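PDB 3JPZ: lombricine kinase from Urechis caupo, which catalyses the reversible transfer of a phosphoryl group between ATP and lombricine, as a member of the phosphagen (ATP:guanido phosphotransferase) kinase family. Local coordinates for residues Leu127-Ser132 against Glu257-Gln262; Gly136-Val141 against Trp215-Asp220; Thr147-Leu152 against Gly203-Asn208. All blocks are in the same frame, centred on the assembly; numbering follows the deposited sequence.

Contact 1. Residues Leu127-Ser132 against Glu257-Gln262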
loop_
_atom_site.group_PDB
_atom_site.type_symbol
_atom_site.label_atom_id
_atom_site.label_comp_id
_atom_site.label_asym_id
_atom_site.label_seq_id
_atom_site.Cartn_x
_atom_site.Cartn_y
_atom_site.Cartn_z
ATOM N N LEU A 127 -1.108 6.416 22.106
ATOM C CA LEU A 127 -0.520 5.615 21.038
ATOM C C LEU A 127 -1.186 5.845 19.684
ATOM O O LEU A 127 -2.413 5.877 19.571
ATOM C CB LEU A 127 -0.605 4.140 21.389
ATOM C CG LEU A 127 0.082 3.764 22.705
ATOM C CD1 LEU A 127 -0.300 2.361 23.112
ATOM C CD2 LEU A 127 1.585 3.895 22.575
ATOM N N CYS A 128 -0.361 5.972 18.652
ATOM C CA CYS A 128 -0.867 6.262 17.319
ATOM C C CYS A 128 -1.719 5.126 16.788
ATOM O O CYS A 128 -1.437 3.960 17.018
ATOM C CB CYS A 128 0.291 6.550 16.362
ATOM S SG CYS A 128 0.968 8.204 16.561
ATOM N N TYR A 129 -2.775 5.492 16.079
ATOM C CA TYR A 129 -3.534 4.547 15.284
ATOM C C TYR A 129 -2.661 3.849 14.241
ATOM O O TYR A 129 -1.575 4.316 13.911
ATOM C CB TYR A 129 -4.655 5.287 14.568
ATOM C CG TYR A 129 -5.677 5.908 15.485
ATOM C CD1 TYR A 129 -6.344 5.146 16.442
ATOM C CD2 TYR A 129 -6.009 7.246 15.370
ATOM C CE1 TYR A 129 -7.294 5.715 17.268
ATOM C CE2 TYR A 129 -6.948 7.820 16.192
ATOM C CZ TYR A 129 -7.589 7.049 17.139
ATOM O OH TYR A 129 -8.534 7.631 17.946
ATOM N N PRO A 130 -3.155 2.732 13.695
ATOM C CA PRO A 130 -2.486 1.933 12.660
ATOM C C PRO A 130 -1.892 2.723 11.487
ATOM O O PRO A 130 -0.866 2.316 10.963
ATOM C CB PRO A 130 -3.606 1.020 12.164
ATOM C CG PRO A 130 -4.443 0.807 13.378
ATOM C CD PRO A 130 -4.422 2.116 14.122
ATOM N N PRO A 131 -2.528 3.826 11.066
ATOM C CA PRO A 131 -1.923 4.524 9.929
ATOM C C PRO A 131 -0.538 5.096 10.238
ATOM O O PRO A 131 0.289 5.155 9.327
ATOM C CB PRO A 131 -2.924 5.655 9.630
ATOM C CG PRO A 131 -4.222 5.177 10.218
ATOM C CD PRO A 131 -3.811 4.425 11.461
ATOM N N SER A 132 -0.290 5.482 11.490
ATOM C CA SER A 132 0.909 6.237 11.843
ATOM C C SER A 132 1.754 5.611 12.954
ATOM O O SER A 132 2.801 6.141 13.299
ATOM C CB SER A 132 0.520 7.648 12.276
ATOM O OG SER A 132 -0.142 8.334 11.230
ATOM N N GLU A 257 -5.819 4.012 29.155
ATOM C CA GLU A 257 -7.247 4.292 29.075
ATOM C C GLU A 257 -7.692 4.369 27.621
ATOM O O GLU A 257 -6.916 4.751 26.742
ATOM C CB GLU A 257 -7.549 5.615 29.779
ATOM C CG GLU A 257 -6.786 6.805 29.207
ATOM C CD GLU A 257 -6.805 8.009 30.136
ATOM O OE1 GLU A 257 -7.140 7.835 31.326
ATOM O OE2 GLU A 257 -6.481 9.127 29.680
ATOM N N TYR A 258 -8.939 3.993 27.361
ATOM C CA TYR A 258 -9.495 4.141 26.024
ATOM C C TYR A 258 -9.442 5.609 25.609
ATOM O O TYR A 258 -9.646 6.498 26.429
ATOM C CB TYR A 258 -10.952 3.660 25.972
ATOM C CG TYR A 258 -11.168 2.202 26.321
ATOM C CD1 TYR A 258 -10.230 1.237 25.989
ATOM C CD2 TYR A 258 -12.339 1.789 26.945
ATOM C CE1 TYR A 258 -10.433 -0.093 26.299
ATOM C CE2 TYR A 258 -12.558 0.461 27.253
ATOM C CZ TYR A 258 -11.604 -0.475 26.926
ATOM O OH TYR A 258 -11.822 -1.795 27.227
ATOM N N MET A 259 -9.176 5.864 24.332
ATOM C CA MET A 259 -9.309 7.207 23.792
ATOM C C MET A 259 -10.777 7.577 23.759
ATOM O O MET A 259 -11.587 6.887 23.138
ATOM C CB MET A 259 -8.774 7.271 22.364
ATOM C CG MET A 259 -7.289 7.044 22.235
ATOM S SD MET A 259 -6.859 6.963 20.490
ATOM C CE MET A 259 -5.205 6.297 20.589
ATOM N N TRP A 260 -11.115 8.684 24.405
ATOM C CA TRP A 260 -12.500 9.118 24.498
ATOM C C TRP A 260 -12.550 10.587 24.859
ATOM O O TRP A 260 -11.867 11.030 25.784
ATOM C CB TRP A 260 -13.228 8.313 25.576
ATOM C CG TRP A 260 -14.643 8.756 25.816
ATOM C CD1 TRP A 260 -15.768 8.278 25.202
ATOM C CD2 TRP A 260 -15.087 9.762 26.740
ATOM N NE1 TRP A 260 -16.879 8.924 25.689
ATOM C CE2 TRP A 260 -16.489 9.841 26.628
ATOM C CE3 TRP A 260 -14.434 10.607 27.643
ATOM C CZ2 TRP A 260 -17.252 10.729 27.388
ATOM C CZ3 TRP A 260 -15.195 11.488 28.401
ATOM C CH2 TRP A 260 -16.587 11.540 28.269
ATOM N N ASN A 261 -13.349 11.355 24.135
ATOM C CA ASN A 261 -13.610 12.715 24.570
ATOM C C ASN A 261 -15.100 13.009 24.540
ATOM O O ASN A 261 -15.879 12.289 23.905
ATOM C CB ASN A 261 -12.777 13.744 23.781
ATOM C CG ASN A 261 -13.274 13.952 22.364
ATOM O OD1 ASN A 261 -14.468 14.065 22.129
ATOM N ND2 ASN A 261 -12.351 14.031 21.418
ATOM N N GLN A 262 -15.479 14.064 25.253
ATOM C CA GLN A 262 -16.871 14.393 25.505
ATOM C C GLN A 262 -17.606 14.711 24.212
ATOM O O GLN A 262 -18.798 14.441 24.094
ATOM C CB GLN A 262 -16.938 15.590 26.457
ATOM C CG GLN A 262 -18.270 15.787 27.146
ATOM C CD GLN A 262 -18.159 16.742 28.317
ATOM O OE1 GLN A 262 -17.396 17.707 28.271
ATOM N NE2 GLN A 262 -18.918 16.479 29.373
#
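Y129 and M259 make a Met-aromatic contact that joins the loop between strand 113-122 and helix 135-149 to the chain just ahead of the short strand 260-261. The two side chains come from opposite directions. M259 points at the loop, and its chain runs out straight beyond CG (chi2 174°), which carries the sulfur to the phenol end of the tyrosine. M259 SD lies 3.1 Å from Y129 OH and 3.4 Å from Y129 CZ. The approach is oblique: the sulfur sits 4.2 Å from the ring centroid and 50° off the ring normal. The chain stays extended past the sulfur, and M259 CE comes within 3.0 Å of the backbone oxygen L127 O, a close approach for a methyl. The same methyl is 4.0 Å from Y129 CE1. Around the pair, L267 touches Y129, and L127 lies on E140 and V141 of helix 135-149 and on F3 of the second subunit. The three touching residues are buried. The thioether supplies the whole reach from the 257-262 side: its polarisable sulfur lies by the phenol hydroxyl, and any weak CH...O attraction between the methyl, probably slightly positive, and L127 O would be offset by tight packing.

Contact 2. Residues Gly136-Val141 against Trp215-Asp220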
loop_
_atom_site.group_PDB
_atom_site.type_symbol
_atom_site.label_atom_id
_atom_site.label_comp_id
_atom_site.label_asym_id
_atom_site.label_seq_id
_atom_site.Cartn_x
_atom_site.Cartn_y
_atom_site.Cartn_z
ATOM N N GLY A 136 6.994 -0.308 17.337
ATOM C CA GLY A 136 7.135 -0.301 18.782
ATOM C C GLY A 136 5.841 0.108 19.465
ATOM O O GLY A 136 5.417 -0.506 20.446
ATOM N N GLU A 137 5.214 1.153 18.942
ATOM C CA GLU A 137 3.943 1.613 19.463
ATOM C C GLU A 137 2.930 0.484 19.384
ATOM O O GLU A 137 2.189 0.233 20.328
ATOM C CB GLU A 137 3.438 2.799 18.648
ATOM C CG GLU A 137 4.002 4.141 19.057
ATOM C CD GLU A 137 3.372 5.280 18.279
ATOM O OE1 GLU A 137 3.586 5.352 17.052
ATOM O OE2 GLU A 137 2.664 6.102 18.893
ATOM N N ARG A 138 2.921 -0.203 18.249
ATOM C CA ARG A 138 1.919 -1.218 17.961
ATOM C C ARG A 138 2.074 -2.395 18.895
ATOM O O ARG A 138 1.090 -2.990 19.333
ATOM C CB ARG A 138 2.063 -1.695 16.515
ATOM C CG ARG A 138 0.841 -2.406 15.965
ATOM C CD ARG A 138 1.123 -3.005 14.595
ATOM N NE ARG A 138 1.211 -1.981 13.557
ATOM C CZ ARG A 138 2.323 -1.634 12.913
ATOM N NH1 ARG A 138 3.478 -2.231 13.171
ATOM N NH2 ARG A 138 2.273 -0.688 11.993
ATOM N N ARG A 139 3.323 -2.743 19.180
ATOM C CA ARG A 139 3.618 -3.813 20.113
ATOM C C ARG A 139 3.163 -3.421 21.506
ATOM O O ARG A 139 2.781 -4.278 22.284
ATOM C CB ARG A 139 5.118 -4.125 20.129
ATOM C CG ARG A 139 5.591 -4.945 18.945
ATOM C CD ARG A 139 7.056 -4.680 18.676
ATOM N NE ARG A 139 7.535 -5.366 17.482
ATOM C CZ ARG A 139 8.792 -5.318 17.056
ATOM N NH1 ARG A 139 9.697 -4.613 17.733
ATOM N NH2 ARG A 139 9.140 -5.976 15.959
ATOM N N GLU A 140 3.226 -2.126 21.813
ATOM C CA GLU A 140 2.766 -1.603 23.096
ATOM C C GLU A 140 1.244 -1.666 23.199
ATOM O O GLU A 140 0.708 -1.962 24.258
ATOM C CB GLU A 140 3.255 -0.168 23.303
ATOM C CG GLU A 140 2.746 0.499 24.580
ATOM C CD GLU A 140 3.247 -0.175 25.846
ATOM O OE1 GLU A 140 4.058 -1.114 25.737
ATOM O OE2 GLU A 140 2.826 0.232 26.949
ATOM N N VAL A 141 0.541 -1.382 22.107
ATOM C CA VAL A 141 -0.898 -1.623 22.079
ATOM C C VAL A 141 -1.174 -3.100 22.358
ATOM O O VAL A 141 -1.925 -3.440 23.274
ATOM C CB VAL A 141 -1.541 -1.264 20.725
ATOM C CG1 VAL A 141 -2.994 -1.664 20.741
ATOM C CG2 VAL A 141 -1.413 0.215 20.438
ATOM N N TRP A 215 -9.930 -8.530 18.589
ATOM C CA TRP A 215 -8.893 -8.409 17.561
ATOM C C TRP A 215 -7.982 -7.258 17.921
ATOM O O TRP A 215 -8.444 -6.152 18.184
ATOM C CB TRP A 215 -9.463 -8.106 16.187
ATOM C CG TRP A 215 -10.197 -9.203 15.535
ATOM C CD1 TRP A 215 -10.271 -10.497 15.931
ATOM C CD2 TRP A 215 -10.941 -9.104 14.322
ATOM N NE1 TRP A 215 -11.037 -11.216 15.044
ATOM C CE2 TRP A 215 -11.456 -10.380 14.043
ATOM C CE3 TRP A 215 -11.218 -8.054 13.437
ATOM C CZ2 TRP A 215 -12.247 -10.639 12.917
ATOM C CZ3 TRP A 215 -12.008 -8.314 12.321
ATOM C CH2 TRP A 215 -12.506 -9.597 12.072
ATOM N N ILE A 216 -6.687 -7.508 17.902
ATOM C CA ILE A 216 -5.720 -6.466 18.179
ATOM C C ILE A 216 -5.013 -6.051 16.894
ATOM O O ILE A 216 -4.502 -6.885 16.145
ATOM C CB ILE A 216 -4.698 -6.922 19.237
ATOM C CG1 ILE A 216 -5.419 -7.250 20.546
ATOM C CG2 ILE A 216 -3.640 -5.843 19.471
ATOM C CD1 ILE A 216 -4.506 -7.692 21.652
ATOM N N ASN A 217 -5.030 -4.751 16.634
ATOM C CA ASN A 217 -4.200 -4.145 15.612
ATOM C C ASN A 217 -4.564 -4.599 14.202
ATOM O O ASN A 217 -3.716 -4.647 13.319
ATOM C CB ASN A 217 -2.713 -4.364 15.939
ATOM C CG ASN A 217 -2.229 -3.442 17.060
ATOM O OD1 ASN A 217 -2.681 -2.305 17.175
ATOM N ND2 ASN A 217 -1.324 -3.930 17.892
ATOM N N GLU A 218 -5.835 -4.924 13.997
ATOM C CA GLU A 218 -6.370 -5.013 12.645
ATOM C C GLU A 218 -6.642 -3.583 12.175
ATOM O O GLU A 218 -5.725 -2.879 11.753
ATOM C CB GLU A 218 -7.641 -5.862 12.601
ATOM C CG GLU A 218 -8.077 -6.217 11.193
ATOM C CD GLU A 218 -9.526 -5.885 10.916
ATOM O OE1 GLU A 218 -10.164 -5.204 11.751
ATOM O OE2 GLU A 218 -10.019 -6.291 9.846
ATOM N N GLU A 219 -7.891 -3.141 12.278
ATOM C CA GLU A 219 -8.276 -1.794 11.857
ATOM C C GLU A 219 -8.160 -0.808 13.013
ATOM O O GLU A 219 -7.719 0.326 12.843
ATOM C CB GLU A 219 -9.708 -1.804 11.317
ATOM C CG GLU A 219 -10.242 -0.441 10.925
ATOM C CD GLU A 219 -11.542 -0.530 10.137
ATOM O OE1 GLU A 219 -12.210 0.514 9.978
ATOM O OE2 GLU A 219 -11.898 -1.641 9.679
ATOM N N ASP A 220 -8.567 -1.262 14.191
ATOM C CA ASP A 220 -8.480 -0.477 15.413
ATOM C C ASP A 220 -7.440 -1.139 16.302
ATOM O O ASP A 220 -7.007 -2.255 16.026
ATOM C CB ASP A 220 -9.837 -0.439 16.121
ATOM C CG ASP A 220 -10.930 0.185 15.260
ATOM O OD1 ASP A 220 -10.800 1.371 14.892
ATOM O OD2 ASP A 220 -11.922 -0.510 14.954
HETATM O O HOH W 1 -1.558 -2.066 13.368
#
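R138 and N217 meet where helix 135-149 packs against the turn joining strands 212-216 and 222-229, neighbours in the large antiparallel sheet. N217 has a left-handed backbone conformation and points its side chain at the helix. Its amide lies between two helix side chains. On one side R138 CG stands over the flat group, 3.3 Å from N217 ND2, while across the amide plane V141 CG1 approaches more obliquely, 3.6 Å from N217 OD1. R138 presents this methylene because CG lies anti to the backbone N. The arginine then bends at chi3, and its guanidinium plane ends 88° from the amide plane, so the two flat groups do not stack; R138 NH1 goes on to a salt bridge with D197. The amide nitrogen serves two backbone oxygens. N217 ND2 donates to R138 O at 3.0 Å, a rather bent bond (130° at the hydrogen) with the donor tilted 34° from the carbonyl plane, and donates as well to A201 O. Next to it V141 CG1 touches I216 CG2 at 4.4 Å, a looser apolar contact. On the R138 side of the amide plane a water accepts from R138 NE at 2.8 Å and donates, weakly, to N217 O at 3.4 Å.

Contact 3. Residues Thr147-Leu152 against Gly203-Asn208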
loop_
_atom_site.group_PDB
_atom_site.type_symbol
_atom_site.label_atom_id
_atom_site.label_comp_id
_atom_site.label_asym_id
_atom_site.label_seq_id
_atom_site.Cartn_x
_atom_site.Cartn_y
_atom_site.Cartn_z
ATOM N N THR A 147 -2.073 -8.154 28.104
ATOM C CA THR A 147 -1.820 -8.409 29.524
ATOM C C THR A 147 -3.026 -7.979 30.359
ATOM O O THR A 147 -3.331 -8.584 31.385
ATOM C CB THR A 147 -0.525 -7.735 30.037
ATOM O OG1 THR A 147 -0.365 -8.017 31.432
ATOM C CG2 THR A 147 -0.560 -6.236 29.835
ATOM N N ALA A 148 -3.725 -6.947 29.904
ATOM C CA ALA A 148 -4.969 -6.538 30.541
ATOM C C ALA A 148 -6.002 -7.653 30.402
ATOM O O ALA A 148 -6.814 -7.886 31.301
ATOM C CB ALA A 148 -5.483 -5.266 29.916
ATOM N N LEU A 149 -5.953 -8.344 29.271
ATOM C CA LEU A 149 -6.867 -9.443 28.993
ATOM C C LEU A 149 -6.564 -10.623 29.891
ATOM O O LEU A 149 -7.460 -11.366 30.277
ATOM C CB LEU A 149 -6.733 -9.886 27.539
ATOM C CG LEU A 149 -7.474 -9.060 26.484
ATOM C CD1 LEU A 149 -7.046 -9.521 25.108
ATOM C CD2 LEU A 149 -8.988 -9.172 26.657
ATOM N N ALA A 150 -5.289 -10.794 30.215
ATOM C CA ALA A 150 -4.847 -11.925 31.014
ATOM C C ALA A 150 -5.380 -11.841 32.438
ATOM O O ALA A 150 -5.302 -12.808 33.188
ATOM C CB ALA A 150 -3.327 -11.997 31.021
ATOM N N GLY A 151 -5.914 -10.678 32.799
ATOM C CA GLY A 151 -6.460 -10.456 34.125
ATOM C C GLY A 151 -7.963 -10.633 34.188
ATOM O O GLY A 151 -8.573 -10.438 35.234
ATOM N N LEU A 152 -8.567 -10.991 33.061
ATOM C CA LEU A 152 -9.975 -11.355 33.050
ATOM C C LEU A 152 -10.115 -12.772 33.581
ATOM O O LEU A 152 -9.211 -13.593 33.431
ATOM C CB LEU A 152 -10.553 -11.282 31.633
ATOM C CG LEU A 152 -10.426 -9.944 30.910
ATOM C CD1 LEU A 152 -11.275 -9.947 29.646
ATOM C CD2 LEU A 152 -10.830 -8.805 31.821
ATOM N N GLY A 203 -3.277 -9.894 16.597
ATOM C CA GLY A 203 -3.713 -11.109 17.250
ATOM C C GLY A 203 -5.202 -11.222 17.457
ATOM O O GLY A 203 -5.958 -10.266 17.292
ATOM N N ILE A 204 -5.609 -12.428 17.825
ATOM C CA ILE A 204 -6.991 -12.730 18.116
ATOM C C ILE A 204 -7.066 -13.309 19.511
ATOM O O ILE A 204 -6.412 -14.302 19.812
ATOM C CB ILE A 204 -7.538 -13.765 17.132
ATOM C CG1 ILE A 204 -7.426 -13.242 15.695
ATOM C CG2 ILE A 204 -8.972 -14.115 17.488
ATOM C CD1 ILE A 204 -7.613 -14.313 14.636
ATOM N N TRP A 205 -7.852 -12.673 20.368
ATOM C CA TRP A 205 -8.138 -13.197 21.691
ATOM C C TRP A 205 -9.611 -13.540 21.733
ATOM O O TRP A 205 -10.415 -12.916 21.047
ATOM C CB TRP A 205 -7.827 -12.148 22.755
ATOM C CG TRP A 205 -8.060 -12.600 24.172
ATOM C CD1 TRP A 205 -7.124 -13.096 25.035
ATOM C CD2 TRP A 205 -9.298 -12.579 24.895
ATOM N NE1 TRP A 205 -7.704 -13.389 26.245
ATOM C CE2 TRP A 205 -9.036 -13.080 26.186
ATOM C CE3 TRP A 205 -10.603 -12.187 24.575
ATOM C CZ2 TRP A 205 -10.027 -13.204 27.150
ATOM C CZ3 TRP A 205 -11.582 -12.310 25.535
ATOM C CH2 TRP A 205 -11.292 -12.814 26.807
ATOM N N HIS A 206 -9.968 -14.547 22.516
ATOM C CA HIS A 206 -11.369 -14.787 22.817
ATOM C C HIS A 206 -11.496 -15.644 24.055
ATOM O O HIS A 206 -10.557 -16.346 24.439
ATOM C CB HIS A 206 -12.100 -15.431 21.631
ATOM C CG HIS A 206 -11.688 -16.841 21.348
ATOM N ND1 HIS A 206 -12.214 -17.920 22.023
ATOM C CD2 HIS A 206 -10.819 -17.351 20.444
ATOM C CE1 HIS A 206 -11.680 -19.034 21.556
ATOM N NE2 HIS A 206 -10.829 -18.717 20.597
ATOM N N ASN A 207 -12.662 -15.578 24.683
ATOM C CA ASN A 207 -12.938 -16.392 25.851
ATOM C C ASN A 207 -13.261 -17.818 25.445
ATOM O O ASN A 207 -13.457 -18.111 24.265
ATOM C CB ASN A 207 -14.094 -15.798 26.661
ATOM C CG ASN A 207 -15.386 -15.719 25.870
ATOM O OD1 ASN A 207 -15.474 -16.196 24.736
ATOM N ND2 ASN A 207 -16.397 -15.111 26.470
ATOM N N ASN A 208 -13.327 -18.699 26.433
ATOM C CA ASN A 208 -13.545 -20.118 26.193
ATOM C C ASN A 208 -14.903 -20.431 25.566
ATOM O O ASN A 208 -15.016 -21.355 24.761
ATOM C CB ASN A 208 -13.383 -20.877 27.507
ATOM C CG ASN A 208 -11.999 -20.710 28.095
ATOM O OD1 ASN A 208 -11.084 -20.257 27.413
ATOM N ND2 ASN A 208 -11.839 -21.069 29.363
#
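L149 sets its two methyls over one face of the W205 indole, and this CH-pi contact carries most of the meeting between the end of helix 135-149 and strand 203-207. Both methyls take part. L149 CD1 sits 3.6 Å from the centroid of the five-membered ring, only 23° off its normal, and reaches W205 CG at 3.4 Å. L149 CD2 sits over the middle of the ring system, 3.8 Å from W205 CD2 at the fusion bond. Even the root of the leucine joins in, with L149 CB 3.9 Å from W205 NE1. Farther along, L152 CD1 comes obliquely to the far corner of the six-membered ring, 4.0 Å from W205 CH2.

The tryptophan is set for this by its first torsion: the indole is anti to the backbone N (chi1 -179°) and rises from the strand toward the helix. Its other face meets the peptide nitrogen N207 N, 3.5 Å above the plane and offset toward the rim. The two leucines are spaced by a type I turn, closed by L152 N donating to L149 O at 3.0 Å.

One shell out, I247 and A246 of helix 233-252 lie against L149 and L152 respectively, and I214 of the neighbouring strand touches both L149 and W205. N207 ties down the end of the strand, its side chain bonded to D155 O and to the backbone N of T211 and F212. H206 turns to the other side of the sheet, packing on L174 and F179. The whole is a helix-on-sheet layer: the end of helix 135-149 and helix 233-252 pack on one side of the antiparallel sheet and helix 168-176 on the other, within the catalytic domain of the phosphagen kinase fold.

Overall arrangement
The three contacts are nested along the chain: contact 3 lies inside the loop closed by contact 2, and contact 2 inside that of contact 1. Centres of contacts 1 and 2 are 11 Å apart, and they touch directly, with C128 N 3.0 Å from E137 OE2. Contacts 2 and 3 both use helix 135-149 and adjacent strands, I216 N meeting G203 O at 2.9 Å; contacts 1 and 3 do not touch. All lie near R223, an ADP-binding residue, though no nucleotide is bound to this chain. Between side chains, R223 is about 8 Å from I216, 10 Å from W205 and 11 Å from Y129, and D220 of contact 2 forms a salt bridge with it.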